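Local coordinates for protein hydrolase, HAD superfamily, subfamily III A (PDB 3N1U) that probably hydrolyses 3-deoxy-D-manno-octulosonate 8-phosphate to the free sugar acid and phosphate, a step of lipopolysaccharide biosynthesis, with magnesium as the likely cofactor, at residues Glu43-Lys56 / Ala71-Ile85. Numbering follows the deposited sequence.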
ATOM      1  N   GLU A  43     -12.952   1.666  12.937  1.00 34.16           N
ATOM      2  CA  GLU A  43     -12.516   0.821  11.778  1.00 32.28           C
ATOM      3  C   GLU A  43     -12.598   1.656  10.525  1.00 32.90           C
ATOM      4  O   GLU A  43     -13.475   2.550  10.399  1.00 32.06           O
ATOM      5  CB  GLU A  43     -13.418  -0.402  11.568  1.00 35.23           C
ATOM      6  CG  GLU A  43     -13.641  -1.328  12.768  1.00 40.29           C
ATOM      7  CD  GLU A  43     -14.900  -2.192  12.605  1.00 48.30           C
ATOM      8  OE1 GLU A  43     -15.984  -1.836  13.150  1.00 49.61           O
ATOM      9  OE2 GLU A  43     -14.811  -3.222  11.914  1.00 52.33           O
ATOM     10  N   LEU A  44     -11.751   1.329   9.549  1.00 29.90           N
ATOM     11  CA  LEU A  44     -11.863   2.016   8.269  1.00 30.16           C
ATOM     12  C   LEU A  44     -11.633   0.980   7.215  1.00 29.36           C
ATOM     13  O   LEU A  44     -11.074  -0.094   7.504  1.00 29.29           O
ATOM     14  CB  LEU A  44     -10.787   3.103   8.151  1.00 30.04           C
ATOM     15  CG  LEU A  44     -10.749   4.193   9.187  1.00 31.25           C
ATOM     16  CD1 LEU A  44      -9.705   3.848  10.265  1.00 34.32           C
ATOM     17  CD2 LEU A  44     -10.299   5.500   8.500  1.00 36.63           C
ATOM     18  N   LYS A  45     -12.115   1.257   6.014  1.00 27.23           N
ATOM     19  CA  LYS A  45     -11.719   0.497   4.827  1.00 26.40           C
ATOM     20  C   LYS A  45     -11.335   1.518   3.757  1.00 26.64           C
ATOM     21  O   LYS A  45     -11.758   2.684   3.810  1.00 26.74           O
ATOM     22  CB  LYS A  45     -12.871  -0.333   4.238  1.00 26.70           C
ATOM     23  CG  LYS A  45     -13.620  -1.207   5.260  1.00 28.17           C
ATOM     24  CD  LYS A  45     -14.805  -1.922   4.625  1.00 29.14           C
ATOM     25  CE  LYS A  45     -15.508  -2.832   5.633  1.00 33.05           C
ATOM     26  NZ  LYS A  45     -14.625  -3.857   6.363  1.00 30.83           N
ATOM     27  N   SER A  46     -10.664   1.029   2.718  1.00 24.58           N
ATOM     28  CA  SER A  46     -10.146   1.914   1.664  1.00 25.19           C
ATOM     29  C   SER A  46     -10.728   1.468   0.341  1.00 26.39           C
ATOM     30  O   SER A  46     -10.511   0.292  -0.055  1.00 27.43           O
ATOM     31  CB  SER A  46      -8.602   1.779   1.634  1.00 24.96           C
ATOM     32  OG  SER A  46      -8.114   2.165   2.919  1.00 24.95           O
ATOM     33  N   PHE A  47     -11.458   2.370  -0.355  1.00 24.23           N
ATOM     34  CA  PHE A  47     -12.092   2.042  -1.647  1.00 25.53           C
ATOM     35  C   PHE A  47     -11.367   2.805  -2.756  1.00 26.80           C
ATOM     36  O   PHE A  47     -10.688   3.771  -2.463  1.00 31.05           O
ATOM     37  CB  PHE A  47     -13.558   2.484  -1.607  1.00 25.82           C
ATOM     38  CG  PHE A  47     -14.357   1.797  -0.527  1.00 27.75           C
ATOM     39  CD1 PHE A  47     -14.905   0.524  -0.763  1.00 27.75           C
ATOM     40  CD2 PHE A  47     -14.556   2.409   0.711  1.00 28.60           C
ATOM     41  CE1 PHE A  47     -15.618  -0.192   0.238  1.00 25.35           C
ATOM     42  CE2 PHE A  47     -15.268   1.734   1.727  1.00 28.89           C
ATOM     43  CZ  PHE A  47     -15.837   0.437   1.496  1.00 27.44           C
ATOM     44  N   HIS A  48     -11.532   2.429  -4.024  1.00 26.48           N
ATOM     45  CA  HIS A  48     -10.751   3.058  -5.058  1.00 25.19           C
ATOM     46  C   HIS A  48     -11.687   3.887  -5.957  1.00 24.96           C
ATOM     47  O   HIS A  48     -12.750   3.422  -6.370  1.00 25.67           O
ATOM     48  CB  HIS A  48     -10.022   1.980  -5.889  1.00 25.06           C
ATOM     49  CG  HIS A  48      -8.939   2.561  -6.747  1.00 26.35           C
ATOM     50  ND1 HIS A  48      -9.205   3.306  -7.906  1.00 27.50           N
ATOM     51  CD2 HIS A  48      -7.600   2.553  -6.597  1.00 28.53           C
ATOM     52  CE1 HIS A  48      -8.058   3.732  -8.412  1.00 28.92           C
ATOM     53  NE2 HIS A  48      -7.067   3.294  -7.634  1.00 30.13           N
ATOM     54  N   VAL A  49     -11.293   5.105  -6.242  1.00 24.76           N
ATOM     55  CA  VAL A  49     -12.130   5.984  -7.075  1.00 26.72           C
ATOM     56  C   VAL A  49     -12.424   5.458  -8.467  1.00 26.37           C
ATOM     57  O   VAL A  49     -13.448   5.802  -9.048  1.00 26.75           O
ATOM     58  CB  VAL A  49     -11.509   7.382  -7.211  1.00 29.56           C
ATOM     59  CG1 VAL A  49     -11.647   8.106  -5.844  1.00 31.78           C
ATOM     60  CG2 VAL A  49     -10.070   7.321  -7.797  1.00 28.03           C
ATOM     61  N   GLN A  50     -11.490   4.715  -9.077  1.00 26.11           N
ATOM     62  CA  GLN A  50     -11.815   4.200 -10.421  1.00 25.96           C
ATOM     63  C   GLN A  50     -12.916   3.144 -10.370  1.00 25.58           C
ATOM     64  O   GLN A  50     -13.633   2.968 -11.325  1.00 25.95           O
ATOM     65  CB  GLN A  50     -10.595   3.618 -11.147  1.00 25.62           C
ATOM     66  CG  GLN A  50      -9.560   4.718 -11.532  1.00 25.93           C
ATOM     67  CD  GLN A  50      -8.243   4.138 -12.055  1.00 28.62           C
ATOM     68  OE1 GLN A  50      -8.140   2.931 -12.232  1.00 28.36           O
ATOM     69  NE2 GLN A  50      -7.235   4.999 -12.279  1.00 27.82           N
ATOM     70  N   ASP A  51     -12.994   2.399  -9.282  1.00 24.95           N
ATOM     71  CA  ASP A  51     -14.054   1.402  -9.117  1.00 23.38           C
ATOM     72  C   ASP A  51     -15.357   2.099  -8.864  1.00 24.59           C
ATOM     73  O   ASP A  51     -16.386   1.686  -9.395  1.00 25.18           O
ATOM     74  CB  ASP A  51     -13.746   0.516  -7.894  1.00 23.54           C
ATOM     75  CG  ASP A  51     -12.605  -0.424  -8.089  1.00 24.81           C
ATOM     76  OD1 ASP A  51     -12.271  -0.833  -9.219  1.00 25.68           O
ATOM     77  OD2 ASP A  51     -12.021  -0.801  -7.019  1.00 28.40           O
ATOM     78  N   GLY A  52     -15.343   3.147  -8.041  1.00 25.44           N
ATOM     79  CA  GLY A  52     -16.578   3.930  -7.818  1.00 25.88           C
ATOM     80  C   GLY A  52     -17.118   4.526  -9.144  1.00 28.40           C
ATOM     81  O   GLY A  52     -18.307   4.461  -9.422  1.00 26.72           O
HETATM   82  N   MSE A  53     -16.229   5.022  -9.989  1.00 28.07           N
HETATM   83  CA  MSE A  53     -16.618   5.511 -11.329  1.00 29.80           C
HETATM   84  C   MSE A  53     -17.176   4.372 -12.199  1.00 29.46           C
HETATM   85  O   MSE A  53     -18.170   4.578 -12.906  1.00 30.12           O
HETATM   86  CB  MSE A  53     -15.407   6.189 -12.019  1.00 29.98           C
HETATM   87  CG  MSE A  53     -15.613   6.525 -13.467  1.00 31.37           C
HETATM   88 SE   MSE A  53     -16.891   8.022 -13.579  1.00 37.54          SE
HETATM   89  CE  MSE A  53     -15.617   9.335 -13.017  1.00 41.84           C
ATOM     90  N   GLY A  54     -16.510   3.207 -12.175  1.00 26.70           N
ATOM     91  CA  GLY A  54     -17.024   1.975 -12.849  1.00 28.32           C
ATOM     92  C   GLY A  54     -18.484   1.680 -12.513  1.00 28.12           C
ATOM     93  O   GLY A  54     -19.343   1.503 -13.409  1.00 27.55           O
ATOM     94  N   LEU A  55     -18.777   1.672 -11.229  1.00 26.78           N
ATOM     95  CA  LEU A  55     -20.156   1.392 -10.797  1.00 28.64           C
ATOM     96  C   LEU A  55     -21.103   2.483 -11.236  1.00 29.67           C
ATOM     97  O   LEU A  55     -22.207   2.195 -11.671  1.00 30.86           O
ATOM     98  CB  LEU A  55     -20.186   1.168  -9.275  1.00 27.17           C
ATOM     99  CG  LEU A  55     -19.288   0.006  -8.777  1.00 29.28           C
ATOM    100  CD1 LEU A  55     -19.455  -0.186  -7.258  1.00 27.24           C
ATOM    101  CD2 LEU A  55     -19.655  -1.330  -9.521  1.00 28.38           C
ATOM    102  N   LYS A  56     -20.675   3.750 -11.166  1.00 28.60           N
ATOM    103  CA  LYS A  56     -21.537   4.826 -11.639  1.00 31.09           C
ATOM    104  C   LYS A  56     -21.780   4.786 -13.138  1.00 31.41           C
ATOM    105  O   LYS A  56     -22.874   5.182 -13.621  1.00 31.36           O
ATOM    106  CB  LYS A  56     -20.973   6.200 -11.246  1.00 32.74           C
ATOM    107  CG  LYS A  56     -21.004   6.494  -9.748  1.00 34.69           C
ATOM    108  CD  LYS A  56     -20.194   7.757  -9.520  1.00 43.04           C
ATOM    109  CE  LYS A  56     -20.426   8.311  -8.132  1.00 48.59           C
ATOM    110  NZ  LYS A  56     -19.666   9.603  -8.043  1.00 51.72           N
ATOM    111  N   ALA A  71     -19.253  -8.195   5.766  1.00 37.65           N
ATOM    112  CA  ALA A  71     -19.017  -7.001   6.592  1.00 38.97           C
ATOM    113  C   ALA A  71     -20.362  -6.478   7.140  1.00 41.07           C
ATOM    114  O   ALA A  71     -21.385  -6.564   6.463  1.00 41.18           O
ATOM    115  CB  ALA A  71     -18.258  -5.882   5.775  1.00 38.53           C
ATOM    116  N   GLN A  72     -20.354  -5.983   8.378  1.00 42.06           N
ATOM    117  CA  GLN A  72     -21.560  -5.455   9.039  1.00 44.69           C
ATOM    118  C   GLN A  72     -21.373  -3.994   9.451  1.00 43.67           C
ATOM    119  O   GLN A  72     -22.296  -3.354   9.895  1.00 44.50           O
ATOM    120  CB  GLN A  72     -21.865  -6.248  10.316  1.00 46.22           C
ATOM    121  CG  GLN A  72     -22.522  -7.608  10.082  1.00 52.43           C
ATOM    122  CD  GLN A  72     -22.893  -8.339  11.362  1.00 59.12           C
ATOM    123  OE1 GLN A  72     -22.169  -8.278  12.366  1.00 61.80           O
ATOM    124  NE2 GLN A  72     -24.031  -9.053  11.330  1.00 61.37           N
ATOM    125  N   ASN A  73     -20.167  -3.471   9.345  1.00 42.19           N
ATOM    126  CA  ASN A  73     -19.923  -2.172   9.972  1.00 42.60           C
ATOM    127  C   ASN A  73     -20.468  -0.990   9.129  1.00 40.60           C
ATOM    128  O   ASN A  73     -20.782  -1.150   7.950  1.00 39.70           O
ATOM    129  CB  ASN A  73     -18.429  -2.031  10.281  1.00 42.69           C
ATOM    130  CG  ASN A  73     -17.587  -2.170   9.029  1.00 45.74           C
ATOM    131  OD1 ASN A  73     -17.479  -1.227   8.271  1.00 53.14           O
ATOM    132  ND2 ASN A  73     -17.056  -3.363   8.772  1.00 48.47           N
ATOM    133  N   ALA A  74     -20.577   0.181   9.746  1.00 39.43           N
ATOM    134  CA  ALA A  74     -21.142   1.363   9.117  1.00 40.18           C
ATOM    135  C   ALA A  74     -20.269   1.967   7.982  1.00 38.48           C
ATOM    136  O   ALA A  74     -20.797   2.679   7.145  1.00 37.29           O
ATOM    137  CB  ALA A  74     -21.479   2.422  10.168  1.00 43.11           C
ATOM    138  N   VAL A  75     -18.962   1.655   7.929  1.00 36.66           N
ATOM    139  CA  VAL A  75     -18.182   2.004   6.722  1.00 35.53           C
ATOM    140  C   VAL A  75     -18.920   1.627   5.413  1.00 34.72           C
ATOM    141  O   VAL A  75     -18.954   2.408   4.460  1.00 35.08           O
ATOM    142  CB  VAL A  75     -16.796   1.303   6.722  1.00 34.99           C
ATOM    143  CG1 VAL A  75     -16.054   1.580   5.377  1.00 33.86           C
ATOM    144  CG2 VAL A  75     -15.962   1.774   7.900  1.00 35.10           C
ATOM    145  N   VAL A  76     -19.471   0.409   5.367  1.00 34.11           N
ATOM    146  CA  VAL A  76     -20.132  -0.101   4.174  1.00 34.52           C
ATOM    147  C   VAL A  76     -21.328   0.813   3.822  1.00 34.98           C
ATOM    148  O   VAL A  76     -21.465   1.226   2.686  1.00 34.58           O
ATOM    149  CB  VAL A  76     -20.563  -1.588   4.355  1.00 35.35           C
ATOM    150  CG1 VAL A  76     -21.429  -2.086   3.179  1.00 35.69           C
ATOM    151  CG2 VAL A  76     -19.277  -2.483   4.574  1.00 34.96           C
ATOM    152  N   ASP A  77     -22.159   1.154   4.816  1.00 36.57           N
ATOM    153  CA  ASP A  77     -23.338   1.995   4.592  1.00 37.56           C
ATOM    154  C   ASP A  77     -22.945   3.361   4.038  1.00 37.36           C
ATOM    155  O   ASP A  77     -23.588   3.875   3.071  1.00 38.13           O
ATOM    156  CB  ASP A  77     -24.131   2.165   5.895  1.00 39.78           C
ATOM    157  CG  ASP A  77     -24.553   0.824   6.472  1.00 42.65           C
ATOM    158  OD1 ASP A  77     -25.402   0.124   5.860  1.00 42.53           O
ATOM    159  OD2 ASP A  77     -24.052   0.486   7.546  1.00 45.37           O
ATOM    160  N   HIS A  78     -21.886   3.932   4.610  1.00 36.25           N
ATOM    161  CA  HIS A  78     -21.408   5.246   4.131  1.00 37.42           C
ATOM    162  C   HIS A  78     -20.955   5.184   2.703  1.00 34.79           C
ATOM    163  O   HIS A  78     -21.293   6.054   1.903  1.00 36.12           O
ATOM    164  CB  HIS A  78     -20.284   5.805   5.002  1.00 37.88           C
ATOM    165  CG  HIS A  78     -20.750   6.240   6.353  1.00 44.06           C
ATOM    166  ND1 HIS A  78     -20.316   5.647   7.524  1.00 45.66           N
ATOM    167  CD2 HIS A  78     -21.611   7.216   6.718  1.00 48.85           C
ATOM    168  CE1 HIS A  78     -20.894   6.245   8.554  1.00 46.23           C
ATOM    169  NE2 HIS A  78     -21.688   7.194   8.092  1.00 52.44           N
ATOM    170  N   ARG A  79     -20.217   4.138   2.362  1.00 32.28           N
ATOM    171  CA  ARG A  79     -19.790   3.979   0.962  1.00 30.33           C
ATOM    172  C   ARG A  79     -20.947   3.738  -0.013  1.00 31.51           C
ATOM    173  O   ARG A  79     -20.974   4.291  -1.120  1.00 30.26           O
ATOM    174  CB  ARG A  79     -18.729   2.878   0.830  1.00 29.97           C
ATOM    175  CG  ARG A  79     -18.168   2.722  -0.609  1.00 27.42           C
ATOM    176  CD  ARG A  79     -17.353   3.974  -1.057  1.00 28.62           C
ATOM    177  NE  ARG A  79     -16.648   3.769  -2.333  1.00 30.24           N
ATOM    178  CZ  ARG A  79     -16.358   4.772  -3.176  1.00 30.35           C
ATOM    179  NH1 ARG A  79     -16.730   6.039  -2.888  1.00 29.48           N
ATOM    180  NH2 ARG A  79     -15.745   4.518  -4.315  1.00 29.15           N
HETATM  181  N   MSE A  80     -21.911   2.897   0.375  1.00 32.01           N
HETATM  182  CA  MSE A  80     -23.025   2.647  -0.513  1.00 33.08           C
HETATM  183  C   MSE A  80     -23.823   3.920  -0.761  1.00 35.30           C
HETATM  184  O   MSE A  80     -24.288   4.139  -1.876  1.00 35.55           O
HETATM  185  CB  MSE A  80     -23.962   1.591   0.078  1.00 33.46           C
HETATM  186  CG  MSE A  80     -23.333   0.266   0.327  1.00 31.57           C
HETATM  187 SE   MSE A  80     -22.789  -0.666  -1.313  1.00 34.67          SE
HETATM  188  CE  MSE A  80     -20.896  -0.016  -1.334  1.00 30.89           C
ATOM    189  N   GLU A  81     -24.033   4.700   0.296  1.00 37.08           N
ATOM    190  CA  GLU A  81     -24.734   6.000   0.185  1.00 40.93           C
ATOM    191  C   GLU A  81     -23.984   6.956  -0.754  1.00 39.95           C
ATOM    192  O   GLU A  81     -24.606   7.617  -1.576  1.00 39.55           O
ATOM    193  CB  GLU A  81     -24.905   6.652   1.559  1.00 42.77           C
ATOM    194  CG  GLU A  81     -25.552   8.059   1.448  1.00 52.01           C
ATOM    195  CD  GLU A  81     -25.707   8.792   2.787  1.00 60.33           C
ATOM    196  OE1 GLU A  81     -26.695   9.548   2.896  1.00 63.70           O
ATOM    197  OE2 GLU A  81     -24.857   8.631   3.713  1.00 62.39           O
ATOM    198  N   GLN A  82     -22.643   6.989  -0.656  1.00 39.54           N
ATOM    199  CA  GLN A  82     -21.793   7.824  -1.529  1.00 39.20           C
ATOM    200  C   GLN A  82     -22.014   7.468  -2.971  1.00 38.66           C
ATOM    201  O   GLN A  82     -22.107   8.368  -3.819  1.00 39.62           O
ATOM    202  CB  GLN A  82     -20.271   7.634  -1.267  1.00 37.85           C
ATOM    203  CG  GLN A  82     -19.729   8.413  -0.107  1.00 40.39           C
ATOM    204  CD  GLN A  82     -18.206   8.305   0.036  1.00 39.80           C
ATOM    205  OE1 GLN A  82     -17.542   7.437  -0.566  1.00 34.65           O
ATOM    206  NE2 GLN A  82     -17.649   9.188   0.867  1.00 44.20           N
ATOM    207  N   LEU A  83     -22.069   6.169  -3.252  1.00 36.42           N
ATOM    208  CA  LEU A  83     -22.215   5.693  -4.627  1.00 36.01           C
ATOM    209  C   LEU A  83     -23.662   5.610  -5.144  1.00 37.48           C
ATOM    210  O   LEU A  83     -23.888   5.358  -6.325  1.00 37.07           O
ATOM    211  CB  LEU A  83     -21.520   4.344  -4.776  1.00 35.58           C
ATOM    212  CG  LEU A  83     -19.995   4.400  -4.646  1.00 34.11           C
ATOM    213  CD1 LEU A  83     -19.419   2.992  -4.818  1.00 33.79           C
ATOM    214  CD2 LEU A  83     -19.360   5.417  -5.612  1.00 32.08           C
ATOM    215  N   GLY A  84     -24.628   5.866  -4.268  1.00 37.88           N
ATOM    216  CA  GLY A  84     -26.070   5.746  -4.633  1.00 39.82           C
ATOM    217  C   GLY A  84     -26.515   4.323  -4.913  1.00 39.42           C
ATOM    218  O   GLY A  84     -27.481   4.071  -5.671  1.00 37.92           O
ATOM    219  N   ILE A  85     -25.855   3.376  -4.259  1.00 37.37           N
ATOM    220  CA  ILE A  85     -26.204   1.960  -4.427  1.00 38.08           C
ATOM    221  C   ILE A  85     -27.244   1.581  -3.398  1.00 40.44           C
ATOM    222  O   ILE A  85     -26.927   1.589  -2.200  1.00 42.61           O
ATOM    223  CB  ILE A  85     -24.957   1.051  -4.220  1.00 36.78           C
ATOM    224  CG1 ILE A  85     -24.034   1.239  -5.438  1.00 35.00           C
ATOM    225  CG2 ILE A  85     -25.398  -0.424  -4.066  1.00 34.18           C
ATOM    226  CD1 ILE A  85     -22.606   0.822  -5.284  1.00 34.86           C
TER
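Phe47 and Arg79 form the middle of this contact: Arg79 CG sits over the centre of the Phe47 ring, 3.6 Å from the centroid and almost on the ring normal, a CH-pi contact. The two side chains run past each other in opposite directions, so that Arg79 NE reaches back to within 3.4 Å of Phe47 CB. A bend in the arginine at chi2 (66°) lays its CB, CG and CD along the ring before the guanidinium passes on toward helix 49-56. Arg79 NH1 turns back to its own helix and donates to Gln82 OE1 at 2.8 Å, nearly in the guanidinium plane, which restrains the rotation of the group, while Leu83 CD1 covers one of its faces.

One turn earlier in helix 74-83, Val75 CG1 meets the edge of the Phe47 ring at CE2 (3.7 Å) and also the aliphatic part of Lys45; CG2 lies 3.6 Å from Glu43 O. The lysine, bent at its last torsion, ends beside the Asn73 amide, and its NZ forms a salt bridge with Asp27, a calcium ligand. Glu43 OE1 accepts a hydrogen bond from Asn39 ND2 of the second subunit.

At the other end Gly52 allows close approach: its CA lies 3.6 Å from Arg79 NH2 and 3.8 Å from Leu83 CD2. Leu55 CD1 touches both Leu83 and Ile85, the latter just beyond a Schellman motif at Gly84. His48 N-caps helix 49-56 by accepting Gln50 N at ND1.

Strand 43-48 pairs with strand 34-38 in a hairpin and with a strand of the second subunit. The contact thus joins this hairpin and the following helix to helix 74-83 beside the Rossmann-like sheet, an arrangement consistent with the KdsC-type HAD phosphatases, whose hairpins assemble the tetramer.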